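Local coordinates for protein MstE (Scytonema sp. PCC 10023, PDB 6SBF) that probably cyclises isoprenoid chains as a monodomain class II terpene cyclase, building the polycyclic scaffold of merosterols, at residues 215-226 with 238-248. The protein carries 1 engineered substitution. Residues are numbered along the deposited sequence; the frame is centred on the assembly and turned at random.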
ATOM      1  N   HIS A 215       7.467  -1.901   7.710  1.00 12.60           N
ATOM      2  CA  HIS A 215       6.354  -2.252   8.595  1.00 12.87           C
ATOM      3  C   HIS A 215       5.359  -1.092   8.739  1.00 11.56           C
ATOM      4  O   HIS A 215       4.228  -1.353   9.176  1.00 11.90           O
ATOM      5  CB  HIS A 215       6.872  -2.596   9.991  1.00 13.22           C
ATOM      6  CG  HIS A 215       7.860  -3.699  10.050  1.00 14.85           C
ATOM      7  ND1 HIS A 215       7.810  -4.783   9.189  1.00 16.54           N
ATOM      8  CD2 HIS A 215       8.892  -3.904  10.920  1.00 17.96           C
ATOM      9  CE1 HIS A 215       8.821  -5.608   9.506  1.00 18.31           C
ATOM     10  NE2 HIS A 215       9.497  -5.076  10.540  1.00 19.37           N
ATOM     11  N   GLU A 216       5.751   0.125   8.393  1.00 11.58           N
ATOM     12  CA  GLU A 216       4.824   1.285   8.458  1.00 11.58           C
ATOM     13  C   GLU A 216       3.593   1.058   7.571  1.00 11.48           C
ATOM     14  O   GLU A 216       2.546   1.531   7.936  1.00 12.76           O
ATOM     15  CB  GLU A 216       5.584   2.550   8.079  1.00 12.76           C
ATOM     16  CG  GLU A 216       6.753   2.900   9.013  1.00 13.67           C
ATOM     17  CD  GLU A 216       7.997   2.059   8.879  1.00 14.04           C
ATOM     18  OE1 GLU A 216       8.839   2.098   9.841  1.00 14.89           O
ATOM     19  OE2 GLU A 216       8.170   1.400   7.814  1.00 14.55           O
ATOM     20  N   TYR A 217       3.764   0.404   6.439  1.00 11.51           N
ATOM     21  CA  TYR A 217       2.643   0.104   5.541  1.00 11.83           C
ATOM     22  C   TYR A 217       1.593  -0.720   6.261  1.00 11.25           C
ATOM     23  O   TYR A 217       0.403  -0.308   6.352  1.00 12.32           O
ATOM     24  CB  TYR A 217       3.191  -0.611   4.308  1.00 12.59           C
ATOM     25  CG  TYR A 217       2.164  -1.141   3.346  1.00 12.19           C
ATOM     26  CD1 TYR A 217       1.587  -2.364   3.478  1.00 14.01           C
ATOM     27  CD2 TYR A 217       1.818  -0.428   2.218  1.00 15.38           C
ATOM     28  CE1 TYR A 217       0.683  -2.889   2.566  1.00 14.46           C
ATOM     29  CE2 TYR A 217       0.907  -0.922   1.290  1.00 14.82           C
ATOM     30  CZ  TYR A 217       0.327  -2.151   1.451  1.00 13.08           C
ATOM     31  OH  TYR A 217      -0.560  -2.642   0.526  1.00 14.87           O
ATOM     32  N   THR A 218       1.955  -1.852   6.814  1.00 11.21           N
ATOM     33  CA  THR A 218       0.994  -2.765   7.452  1.00 10.98           C
ATOM     34  C   THR A 218       0.471  -2.098   8.712  1.00 11.81           C
ATOM     35  O   THR A 218      -0.720  -2.276   9.049  1.00 12.18           O
ATOM     36  CB  THR A 218       1.589  -4.152   7.690  1.00 11.89           C
ATOM     37  OG1 THR A 218       2.031  -4.684   6.443  1.00 13.14           O
ATOM     38  CG2 THR A 218       0.615  -5.120   8.291  1.00 12.50           C
ATOM     39  N   THR A 219       1.333  -1.432   9.462  1.00 10.75           N
ATOM     40  CA  THR A 219       0.931  -0.847  10.750  1.00 11.41           C
ATOM     41  C   THR A 219      -0.118   0.248  10.491  1.00 11.98           C
ATOM     42  O   THR A 219      -1.145   0.301  11.188  1.00 12.42           O
ATOM     43  CB  THR A 219       2.146  -0.327  11.507  1.00 11.49           C
ATOM     44  OG1 THR A 219       3.040  -1.433  11.750  1.00 12.56           O
ATOM     45  CG2 THR A 219       1.746   0.306  12.833  1.00 12.43           C
ATOM     46  N   ALA A 220       0.143   1.150   9.558  1.00 11.76           N
ATOM     47  CA  ALA A 220      -0.825   2.247   9.267  1.00 11.05           C
ATOM     48  C   ALA A 220      -2.142   1.630   8.797  1.00 10.91           C
ATOM     49  O   ALA A 220      -3.203   2.033   9.271  1.00 12.01           O
ATOM     50  CB  ALA A 220      -0.267   3.145   8.199  1.00 12.24           C
ATOM     51  N   LEU A 221      -2.104   0.696   7.845  1.00 10.82           N
ATOM     52  CA  LEU A 221      -3.353   0.143   7.313  1.00 11.54           C
ATOM     53  C   LEU A 221      -4.132  -0.565   8.406  1.00 11.93           C
ATOM     54  O   LEU A 221      -5.357  -0.500   8.451  1.00 12.04           O
ATOM     55  CB  LEU A 221      -3.053  -0.781   6.148  1.00 12.01           C
ATOM     56  CG  LEU A 221      -2.672  -0.094   4.841  1.00 12.81           C
ATOM     57  CD1 LEU A 221      -2.137  -1.075   3.867  1.00 15.82           C
ATOM     58  CD2 LEU A 221      -3.842   0.701   4.258  1.00 14.72           C
ATOM     59  N   THR A 222      -3.455  -1.312   9.266  1.00 11.78           N
ATOM     60  CA  THR A 222      -4.156  -2.063  10.331  1.00 11.74           C
ATOM     61  C   THR A 222      -4.784  -1.082  11.322  1.00 11.43           C
ATOM     62  O   THR A 222      -5.983  -1.243  11.678  1.00 12.59           O
ATOM     63  CB  THR A 222      -3.234  -3.053  11.035  1.00 12.10           C
ATOM     64  OG1 THR A 222      -2.676  -3.992  10.102  1.00 12.78           O
ATOM     65  CG2 THR A 222      -4.029  -3.800  12.071  1.00 13.49           C
ATOM     66  N   ALA A 223      -4.009  -0.109  11.783  1.00 11.65           N
ATOM     67  CA  ALA A 223      -4.540   0.867  12.740  1.00 12.31           C
ATOM     68  C   ALA A 223      -5.729   1.629  12.117  1.00 12.10           C
ATOM     69  O   ALA A 223      -6.714   1.928  12.829  1.00 13.22           O
ATOM     70  CB  ALA A 223      -3.466   1.793  13.181  1.00 12.72           C
ATOM     71  N   GLU A 224      -5.627   1.953  10.830  1.00 12.06           N
ATOM     72  CA  GLU A 224      -6.742   2.656  10.156  1.00 12.77           C
ATOM     73  C   GLU A 224      -7.979   1.760  10.134  1.00 13.35           C
ATOM     74  O   GLU A 224      -9.122   2.266  10.340  1.00 15.16           O
ATOM     75  CB  GLU A 224      -6.340   3.003   8.726  1.00 13.26           C
ATOM     76  CG  GLU A 224      -5.420   4.191   8.594  1.00 14.20           C
ATOM     77  CD  GLU A 224      -4.877   4.433   7.188  1.00 15.24           C
ATOM     78  OE1 GLU A 224      -5.115   3.568   6.274  1.00 18.33           O
ATOM     79  OE2 GLU A 224      -4.205   5.475   7.013  1.00 18.70           O
ATOM     80  N   ALA A 225      -7.865   0.448   9.907  1.00 13.52           N
ATOM     81  CA  ALA A 225      -9.048  -0.454   9.865  1.00 14.82           C
ATOM     82  C   ALA A 225      -9.645  -0.520  11.255  1.00 15.45           C
ATOM     83  O   ALA A 225     -10.880  -0.501  11.421  1.00 16.57           O
ATOM     84  CB  ALA A 225      -8.677  -1.822   9.376  1.00 15.72           C
ATOM     85  N   LEU A 226      -8.814  -0.637  12.280  1.00 13.30           N
ATOM     86  CA  LEU A 226      -9.328  -0.651  13.662  1.00 14.16           C
ATOM     87  C   LEU A 226     -10.042   0.672  13.960  1.00 14.44           C
ATOM     88  O   LEU A 226     -11.104   0.664  14.616  1.00 16.96           O
ATOM     89  CB  LEU A 226      -8.179  -0.933  14.646  1.00 14.90           C
ATOM     90  CG  LEU A 226      -7.532  -2.320  14.538  1.00 15.70           C
ATOM     91  CD1 LEU A 226      -6.362  -2.386  15.510  1.00 17.73           C
ATOM     92  CD2 LEU A 226      -8.536  -3.460  14.739  1.00 17.40           C
ATOM     93  N   ILE A 238      -4.621   0.998  18.837  1.00 13.57           N
ATOM     94  CA  ILE A 238      -4.346   2.104  17.905  1.00 13.48           C
ATOM     95  C   ILE A 238      -3.316   3.044  18.522  1.00 13.82           C
ATOM     96  O   ILE A 238      -2.353   3.458  17.867  1.00 14.16           O
ATOM     97  CB  ILE A 238      -5.641   2.828  17.510  1.00 13.32           C
ATOM     98  CG1 ILE A 238      -6.588   1.907  16.745  1.00 14.41           C
ATOM     99  CG2 ILE A 238      -5.324   4.096  16.758  1.00 14.91           C
ATOM    100  CD1 ILE A 238      -8.006   2.370  16.742  1.00 15.41           C
ATOM    101  N   GLU A 239      -3.525   3.388  19.801  1.00 13.80           N
ATOM    102  CA  GLU A 239      -2.621   4.355  20.455  1.00 14.70           C
ATOM    103  C   GLU A 239      -1.209   3.758  20.549  1.00 14.42           C
ATOM    104  O   GLU A 239      -0.241   4.485  20.463  1.00 15.40           O
ATOM    105  CB  GLU A 239      -3.173   4.777  21.824  1.00 17.48           C
ATOM    106  CG  GLU A 239      -4.464   5.539  21.734  1.00 20.24           C
ATOM    107  CD  GLU A 239      -4.462   6.823  20.950  1.00 21.61           C
ATOM    108  OE1 GLU A 239      -3.387   7.451  20.744  1.00 23.42           O
ATOM    109  OE2 GLU A 239      -5.587   7.243  20.570  1.00 25.84           O
ATOM    110  N   GLN A 240      -1.122   2.461  20.811  1.00 14.75           N
ATOM    111  CA  GLN A 240       0.236   1.834  20.885  1.00 14.66           C
ATOM    112  C   GLN A 240       0.916   1.911  19.501  1.00 13.72           C
ATOM    113  O   GLN A 240       2.127   2.153  19.433  1.00 14.81           O
ATOM    114  CB  GLN A 240       0.200   0.384  21.333  1.00 16.81           C
ATOM    115  CG  GLN A 240       1.592   0.039  21.879  1.00 20.38           C
ATOM    116  CD  GLN A 240       1.825  -1.433  22.123  1.00 23.21           C
ATOM    117  OE1 GLN A 240       0.968  -2.291  21.839  1.00 23.39           O
ATOM    118  NE2 GLN A 240       3.017  -1.711  22.668  1.00 25.31           N
ATOM    119  N   ALA A 241       0.155   1.699  18.441  1.00 13.08           N
ATOM    120  CA  ALA A 241       0.700   1.819  17.093  1.00 13.60           C
ATOM    121  C   ALA A 241       1.163   3.245  16.817  1.00 12.51           C
ATOM    122  O   ALA A 241       2.220   3.484  16.199  1.00 12.99           O
ATOM    123  CB  ALA A 241      -0.312   1.313  16.106  1.00 13.93           C
ATOM    124  N   VAL A 242       0.346   4.231  17.208  1.00 13.37           N
ATOM    125  CA  VAL A 242       0.759   5.645  17.049  1.00 13.68           C
ATOM    126  C   VAL A 242       2.050   5.926  17.841  1.00 13.63           C
ATOM    127  O   VAL A 242       2.940   6.596  17.316  1.00 14.36           O
ATOM    128  CB  VAL A 242      -0.385   6.592  17.462  1.00 13.61           C
ATOM    129  CG1 VAL A 242       0.080   8.027  17.527  1.00 15.90           C
ATOM    130  CG2 VAL A 242      -1.572   6.475  16.514  1.00 15.05           C
ATOM    131  N   ALA A 243       2.154   5.433  19.060  1.00 13.71           N
ATOM    132  CA  ALA A 243       3.379   5.617  19.867  1.00 15.10           C
ATOM    133  C   ALA A 243       4.579   4.973  19.143  1.00 14.84           C
ATOM    134  O   ALA A 243       5.665   5.568  19.174  1.00 15.85           O
ATOM    135  CB  ALA A 243       3.194   5.019  21.243  1.00 16.89           C
ATOM    136  N   TRP A 244       4.379   3.799  18.559  1.00 13.62           N
ATOM    137  CA  TRP A 244       5.464   3.162  17.764  1.00 14.07           C
ATOM    138  C   TRP A 244       5.846   4.095  16.596  1.00 13.02           C
ATOM    139  O   TRP A 244       7.024   4.318  16.323  1.00 13.77           O
ATOM    140  CB  TRP A 244       5.035   1.775  17.299  1.00 13.91           C
ATOM    141  CG  TRP A 244       6.000   1.164  16.306  1.00 14.11           C
ATOM    142  CD1 TRP A 244       7.047   0.332  16.613  1.00 15.43           C
ATOM    143  CD2 TRP A 244       5.954   1.238  14.880  1.00 13.82           C
ATOM    144  NE1 TRP A 244       7.674  -0.072  15.484  1.00 16.09           N
ATOM    145  CE2 TRP A 244       7.032   0.465  14.403  1.00 14.41           C
ATOM    146  CE3 TRP A 244       5.073   1.836  13.966  1.00 13.77           C
ATOM    147  CZ2 TRP A 244       7.245   0.222  13.062  1.00 15.01           C
ATOM    148  CZ3 TRP A 244       5.289   1.621  12.620  1.00 13.39           C
ATOM    149  CH2 TRP A 244       6.380   0.865  12.194  1.00 15.41           C
ATOM    150  N   GLY A 245       4.859   4.643  15.893  1.00 13.49           N
ATOM    151  CA  GLY A 245       5.127   5.561  14.765  1.00 14.10           C
ATOM    152  C   GLY A 245       5.923   6.774  15.204  1.00 13.68           C
ATOM    153  O   GLY A 245       6.806   7.245  14.494  1.00 14.17           O
ATOM    154  N   LEU A 246       5.567   7.307  16.371  1.00 14.95           N
ATOM    155  CA  LEU A 246       6.267   8.490  16.896  1.00 15.70           C
ATOM    156  C   LEU A 246       7.753   8.134  17.132  1.00 16.74           C
ATOM    157  O   LEU A 246       8.622   8.972  16.846  1.00 19.30           O
ATOM    158  CB  LEU A 246       5.559   8.928  18.186  1.00 19.81           C
ATOM    159  CG  LEU A 246       6.110  10.176  18.795  1.00 20.56           C
ATOM    160  CD1 LEU A 246       5.968  11.366  17.849  1.00 25.39           C
ATOM    161  CD2 LEU A 246       5.359  10.423  20.078  1.00 25.58           C
ATOM    162  N   LYS A 247       8.038   6.917  17.627  1.00 17.10           N
ATOM    163  CA  LYS A 247       9.441   6.423  17.827  1.00 19.19           C
ATOM    164  C   LYS A 247      10.167   6.263  16.483  1.00 18.23           C
ATOM    165  O   LYS A 247      11.346   6.537  16.380  1.00 21.34           O
ATOM    166  CB  LYS A 247       9.410   5.128  18.665  1.00 23.63           C
ATOM    167  CG  LYS A 247      10.766   4.651  19.161  1.00 39.93           C
ATOM    168  CD  LYS A 247      11.566   3.658  18.332  1.00 59.75           C
ATOM    169  CE  LYS A 247      12.822   3.201  19.067  1.00 67.59           C
ATOM    170  NZ  LYS A 247      13.998   3.027  18.176  1.00 71.40           N
ATOM    171  N   ARG A 248       9.454   5.777  15.483  1.00 15.70           N
ATOM    172  CA  ARG A 248      10.008   5.532  14.136  1.00 16.13           C
ATOM    173  C   ARG A 248      10.414   6.818  13.428  1.00 16.59           C
ATOM    174  O   ARG A 248      11.369   6.819  12.613  1.00 19.32           O
ATOM    175  CB  ARG A 248       9.067   4.732  13.252  1.00 15.28           C
ATOM    176  CG  ARG A 248       8.797   3.296  13.681  1.00 14.95           C
ATOM    177  CD  ARG A 248      10.003   2.404  13.522  1.00 15.94           C
ATOM    178  NE  ARG A 248      10.349   2.251  12.106  1.00 15.86           N
ATOM    179  CZ  ARG A 248      11.530   1.878  11.631  1.00 19.22           C
ATOM    180  NH1 ARG A 248      12.501   1.486  12.423  1.00 22.00           N
ATOM    181  NH2 ARG A 248      11.713   1.759  10.336  1.00 18.37           N
TER
HETATM  182  O   HOH W   1      10.761   0.679   7.523  1.00 16.99           O
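Glu216 OE1 is gripped by two nitrogens of one guanidinium: Arg248 NE comes to 2.7 Å, nearly along the C-O axis of Glu216 OE1, and Arg248 NH2 approaches on the syn side. The Glu216-Arg248 salt bridge ties one end of an antiparallel helix pair in the alpha6-alpha6 barrel, where helices 215-229 and 235-248 follow each other in the chain; the axes of segments 215-226 and 238-248 come within 9.8 Å, at 151° between their N-to-C directions. Carboxylate and guanidinium are almost coplanar, 27° apart. A water donates a hydrogen bond to Glu216 OE2, 2.7 Å from the water oxygen, and accepts a weak one from Arg248 NH2. Between the bridge and the apolar end stands Trp244. With CG anti to the backbone N (chi1 171°), its ring reaches across to helix 215-229, where CH2 lies 3.8 Å from Glu216 CG. Arg248 CG covers one face of that ring, over its centre. A leucine in place of Arg248 would probably leave the Glu216 carboxylate without its charged mate and freer to turn. Further along, Thr219 CG2 touches Trp244 CZ3 and Ala241 CB, while Thr219 OG1 donates a hydrogen bond back to His215 O. Ala223 and Ala241 face each other, and at the far end Ile238 CG1 packs 3.9 Å from Leu226 CB.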